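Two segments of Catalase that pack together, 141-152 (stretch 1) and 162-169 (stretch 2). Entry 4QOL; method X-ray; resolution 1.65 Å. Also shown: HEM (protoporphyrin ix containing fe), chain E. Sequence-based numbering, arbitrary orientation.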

# COMPACT_ATOMS: atom_id res chain seq x y z
N LEU A 141 6.83 -18.76 -17.91
CA LEU A 141 6.53 -19.51 -16.73
C LEU A 141 7.82 -19.76 -15.96
O LEU A 141 7.78 -19.95 -14.74
N LYS A 142 8.99 -19.79 -16.66
CA LYS A 142 10.25 -20.05 -15.97
C LYS A 142 10.91 -18.82 -15.39
O LYS A 142 11.93 -18.94 -14.71
N PHE A 143 10.40 -17.62 -15.65
CA PHE A 143 11.13 -16.44 -15.31
C PHE A 143 11.36 -16.31 -13.81
O PHE A 143 12.48 -16.01 -13.41
N PRO A 144 10.36 -16.56 -12.93
CA PRO A 144 10.66 -16.40 -11.50
C PRO A 144 11.72 -17.42 -11.02
O PRO A 144 12.53 -17.13 -10.17
N ASP A 145 11.71 -18.61 -11.63
CA ASP A 145 12.69 -19.63 -11.32
C ASP A 145 14.11 -19.16 -11.75
O ASP A 145 15.09 -19.28 -10.94
N MET A 146 14.22 -18.69 -12.99
CA MET A 146 15.49 -18.17 -13.50
C MET A 146 16.03 -17.07 -12.59
O MET A 146 17.19 -17.12 -12.12
N VAL A 147 15.19 -16.09 -12.35
CA VAL A 147 15.55 -14.97 -11.50
C VAL A 147 15.98 -15.42 -10.07
O VAL A 147 17.00 -14.97 -9.55
N HIS A 148 15.16 -16.27 -9.46
CA HIS A 148 15.48 -16.72 -8.11
C HIS A 148 16.84 -17.47 -8.09
O HIS A 148 17.56 -17.36 -7.06
N SER A 149 17.17 -18.21 -9.16
CA SER A 149 18.49 -18.92 -9.18
C SER A 149 19.66 -17.97 -9.28
O SER A 149 20.70 -18.21 -8.70
N LEU A 150 19.46 -16.82 -9.93
CA LEU A 150 20.51 -15.82 -10.21
C LEU A 150 20.67 -14.84 -9.08
O LEU A 150 21.78 -14.36 -8.78
N LYS A 151 19.56 -14.56 -8.42
CA LYS A 151 19.53 -13.63 -7.32
C LYS A 151 20.31 -14.15 -6.15
O LYS A 151 20.48 -15.37 -5.94
N PRO A 152 20.78 -13.23 -5.30
CA PRO A 152 21.35 -13.66 -4.04
C PRO A 152 20.56 -14.79 -3.35
O PRO A 152 19.34 -14.74 -3.30
N ASP A 162 26.69 -21.79 -7.88
CA ASP A 162 26.18 -23.14 -7.80
C ASP A 162 24.65 -23.19 -7.96
O ASP A 162 24.10 -24.18 -8.54
N ARG A 163 23.95 -22.12 -7.56
CA ARG A 163 22.49 -22.08 -7.68
C ARG A 163 22.06 -21.80 -9.13
O ARG A 163 21.20 -22.51 -9.71
N TYR A 164 22.62 -20.76 -9.77
CA TYR A 164 22.14 -20.45 -11.12
C TYR A 164 22.69 -21.42 -12.13
O TYR A 164 21.99 -21.73 -13.14
N TRP A 165 23.90 -21.96 -11.89
CA TRP A 165 24.32 -23.03 -12.78
C TRP A 165 23.48 -24.31 -12.66
O TRP A 165 23.27 -24.97 -13.69
N ASP A 166 22.95 -24.62 -11.47
CA ASP A 166 22.04 -25.74 -11.31
C ASP A 166 20.86 -25.53 -12.26
O ASP A 166 20.52 -26.38 -13.07
N PHE A 167 20.24 -24.38 -12.14
CA PHE A 167 19.11 -24.05 -13.05
C PHE A 167 19.47 -24.04 -14.50
O PHE A 167 18.74 -24.62 -15.32
N MET A 168 20.51 -23.32 -14.86
CA MET A 168 20.87 -23.17 -16.25
C MET A 168 21.22 -24.48 -16.93
O MET A 168 20.77 -24.75 -18.07
N THR A 169 21.98 -25.32 -16.25
CA THR A 169 22.36 -26.63 -16.84
C THR A 169 21.18 -27.55 -17.14
O THR A 169 21.20 -28.30 -18.12

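Two roughly antiparallel helices of catalase meet here in a compact, mostly apolar contact that is fastened at one end by a single arginine-to-carbonyl hydrogen bond. The axes of helices 143-150 and 162-169 run at 148° and approach to 8.0 Å, and the backbones come nearest at Ser149 and Tyr164, whose CA atoms lie 4.4 Å apart. So close an approach suits a small side chain, and Ser149 illustrates the principle: its p rotamer turns the hydroxyl back onto its own helix, where OG donates to Met146 O at 2.8 Å. Ser149 OG also packs against carbon, 3.5 Å from Phe167 CB.

Phe167, a t rotamer pointing toward the first stretch, loses the most surface to the contact. Its ring lies flat against the opposing backbone, with Met146 CA over one face, 3.9 Å from the ring centroid in a CH-pi contact. Asp145 CB approaches Phe167 CE1 to 3.7 Å, while Lys142, which forms a salt bridge with Asp145, places CE near the ring edge.

Further along, Tyr164 (p) presents a ring face to Leu150 (m, t), whose CA-to-CB bond points away although its end comes nearer; Leu150 CD2 sits 3.6 Å from Tyr164 CG. The m, m, t rotamer of Met168 brings CE within 3.8 Å of Met146 CG and 3.9 Å of Leu150 CD1, so one methyl touches both residues.

Polar chemistry gathers where helix 143-150 ends. Arg163 (m, t, p) points inward, and its NH2 donates to His148 O at 2.9 Å with a nearly linear angle of 170°. Water 1 accepts from Arg163 NH2 at 3.1 Å and lies within hydrogen-bonding reach of the carbonyls of Ser149 and Lys151. Phe143 points away from this interface, and its ring lies against the heme.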

# COMPACT_ATOMS: atom_id res chain seq x y z
CB LEU A 141 5.82 -20.84 -17.04
CG LEU A 141 5.29 -21.66 -15.89
CD1 LEU A 141 4.29 -20.93 -15.04
CD2 LEU A 141 4.61 -22.90 -16.47
CB LYS A 142 11.26 -20.67 -16.92
CG LYS A 142 10.83 -22.00 -17.54
CD LYS A 142 10.25 -22.94 -16.52
CE LYS A 142 11.14 -23.29 -15.39
NZ LYS A 142 10.58 -24.30 -14.48
CB PHE A 143 10.50 -15.16 -15.83
CG PHE A 143 11.39 -13.93 -15.67
CD1 PHE A 143 12.49 -13.78 -16.49
CD2 PHE A 143 11.06 -12.92 -14.82
CE1 PHE A 143 13.23 -12.62 -16.42
CE2 PHE A 143 11.79 -11.77 -14.76
CZ PHE A 143 12.89 -11.63 -15.51
CB PRO A 144 9.31 -16.71 -10.84
CG PRO A 144 8.28 -16.24 -11.93
CD PRO A 144 8.91 -16.69 -13.17
CB ASP A 145 12.38 -20.95 -12.05
CG ASP A 145 11.06 -21.57 -11.59
OD1 ASP A 145 10.93 -21.80 -10.37
OD2 ASP A 145 10.17 -21.68 -12.50
CB MET A 146 15.33 -17.69 -14.91
CG MET A 146 16.63 -17.28 -15.56
SD MET A 146 16.31 -16.16 -16.95
CE MET A 146 16.48 -14.59 -16.16
CB VAL A 147 14.49 -13.93 -11.47
CG1 VAL A 147 14.84 -12.84 -10.47
CG2 VAL A 147 14.37 -13.31 -12.86
CB HIS A 148 14.40 -17.64 -7.59
CG HIS A 148 13.12 -16.95 -7.19
ND1 HIS A 148 12.08 -17.64 -6.65
CD2 HIS A 148 12.71 -15.66 -7.30
CE1 HIS A 148 11.10 -16.79 -6.34
NE2 HIS A 148 11.47 -15.59 -6.72
CB SER A 149 18.51 -19.97 -10.32
OG SER A 149 18.84 -19.37 -11.55
CB LEU A 150 20.21 -15.04 -11.46
CG LEU A 150 20.46 -15.83 -12.76
CD1 LEU A 150 19.62 -15.22 -13.92
CD2 LEU A 150 21.91 -15.81 -13.14
CB LYS A 151 18.08 -13.37 -6.84
CG LYS A 151 17.21 -12.45 -7.75
CD LYS A 151 17.37 -11.01 -7.43
CE LYS A 151 16.63 -10.08 -8.37
NZ LYS A 151 16.67 -8.67 -7.83
CB PRO A 152 21.38 -12.35 -3.22
CG PRO A 152 21.69 -11.32 -4.30
CD PRO A 152 20.83 -11.78 -5.47
CB ASP A 162 26.57 -23.73 -6.44
CG ASP A 162 26.24 -25.17 -6.32
OD1 ASP A 162 26.63 -25.99 -7.19
OD2 ASP A 162 25.47 -25.50 -5.41
CB ARG A 163 21.93 -21.02 -6.73
CG ARG A 163 22.18 -21.38 -5.26
CD ARG A 163 21.76 -20.29 -4.32
NE ARG A 163 20.30 -20.33 -4.11
CZ ARG A 163 19.40 -19.61 -4.81
NH1 ARG A 163 18.14 -19.85 -4.60
NH2 ARG A 163 19.78 -18.65 -5.65
CB TYR A 164 22.42 -19.01 -11.54
CG TYR A 164 23.80 -18.43 -11.55
CD1 TYR A 164 24.65 -18.66 -12.57
CD2 TYR A 164 24.23 -17.58 -10.53
CE1 TYR A 164 25.92 -18.09 -12.62
CE2 TYR A 164 25.43 -16.94 -10.59
CZ TYR A 164 26.30 -17.22 -11.62
OH TYR A 164 27.55 -16.59 -11.67
CB TRP A 165 25.83 -23.34 -12.61
CG TRP A 165 26.70 -22.32 -13.29
CD1 TRP A 165 27.44 -21.34 -12.70
CD2 TRP A 165 26.89 -22.17 -14.68
NE1 TRP A 165 28.10 -20.60 -13.65
CE2 TRP A 165 27.76 -21.10 -14.88
CE3 TRP A 165 26.45 -22.90 -15.83
CZ2 TRP A 165 28.14 -20.66 -16.16
CZ3 TRP A 165 26.88 -22.50 -17.07
CH2 TRP A 165 27.68 -21.37 -17.24
CB ASP A 166 21.54 -25.87 -9.91
CG ASP A 166 20.67 -27.12 -9.66
OD1 ASP A 166 20.86 -28.16 -10.34
OD2 ASP A 166 19.93 -27.11 -8.65
CB PHE A 167 18.47 -22.67 -12.67
CG PHE A 167 17.35 -22.23 -13.57
CD1 PHE A 167 16.00 -22.62 -13.34
CD2 PHE A 167 17.65 -21.44 -14.68
CE1 PHE A 167 15.01 -22.24 -14.29
CE2 PHE A 167 16.68 -21.12 -15.63
CZ PHE A 167 15.36 -21.46 -15.39
CB MET A 168 21.99 -22.17 -16.44
CG MET A 168 21.65 -20.76 -16.10
SD MET A 168 20.35 -19.96 -17.04
CE MET A 168 20.24 -18.47 -16.01
CB THR A 169 23.40 -27.39 -15.95
OG1 THR A 169 22.90 -27.62 -14.64
CG2 THR A 169 24.71 -26.64 -15.94
CHA HEM E . 12.23 -4.87 -15.91
CHB HEM E . 9.66 -8.98 -15.88
CHC HEM E . 12.32 -10.57 -19.78
CHD HEM E . 14.28 -6.15 -20.10
C1A HEM E . 11.34 -5.87 -15.55
C2A HEM E . 10.45 -5.82 -14.43
C3A HEM E . 9.73 -6.98 -14.43
C4A HEM E . 10.16 -7.73 -15.54
CMA HEM E . 8.61 -7.46 -13.55
CAA HEM E . 10.34 -4.67 -13.48
CBA HEM E . 9.66 -3.54 -14.28
CGA HEM E . 9.31 -2.38 -13.42
O1A HEM E . 8.98 -1.32 -13.98
O2A HEM E . 9.23 -2.50 -12.17
C1B HEM E . 10.22 -9.74 -16.95
C2B HEM E . 9.75 -11.06 -17.26
C3B HEM E . 10.48 -11.52 -18.32
C4B HEM E . 11.40 -10.45 -18.72
CMB HEM E . 8.64 -11.77 -16.53
CAB HEM E . 10.38 -12.79 -19.04
CBB HEM E . 9.29 -13.55 -18.88
C1C HEM E . 13.09 -9.49 -20.21
C2C HEM E . 13.69 -9.42 -21.44
C3C HEM E . 14.26 -8.18 -21.52
C4C HEM E . 13.94 -7.45 -20.35
CMC HEM E . 13.76 -10.57 -22.43
CAC HEM E . 14.89 -7.63 -22.67
CBC HEM E . 14.53 -8.10 -23.85
C1D HEM E . 13.84 -5.48 -18.94
C2D HEM E . 14.29 -4.11 -18.65
C3D HEM E . 13.76 -3.75 -17.48
C4D HEM E . 12.97 -4.90 -17.06
CMD HEM E . 15.21 -3.34 -19.55
CAD HEM E . 13.91 -2.43 -16.76
CBD HEM E . 12.91 -1.46 -17.43
CGD HEM E . 13.13 -0.16 -16.71
O1D HEM E . 14.06 0.54 -17.09
O2D HEM E . 12.38 0.21 -15.76
NA HEM E . 11.13 -7.05 -16.26
NB HEM E . 11.18 -9.45 -17.84
NC HEM E . 13.18 -8.27 -19.57
ND HEM E . 13.05 -5.92 -17.97
FE HEM E . 12.16 -7.62 -17.91
O HOH W 1 22.32 -17.18 -6.50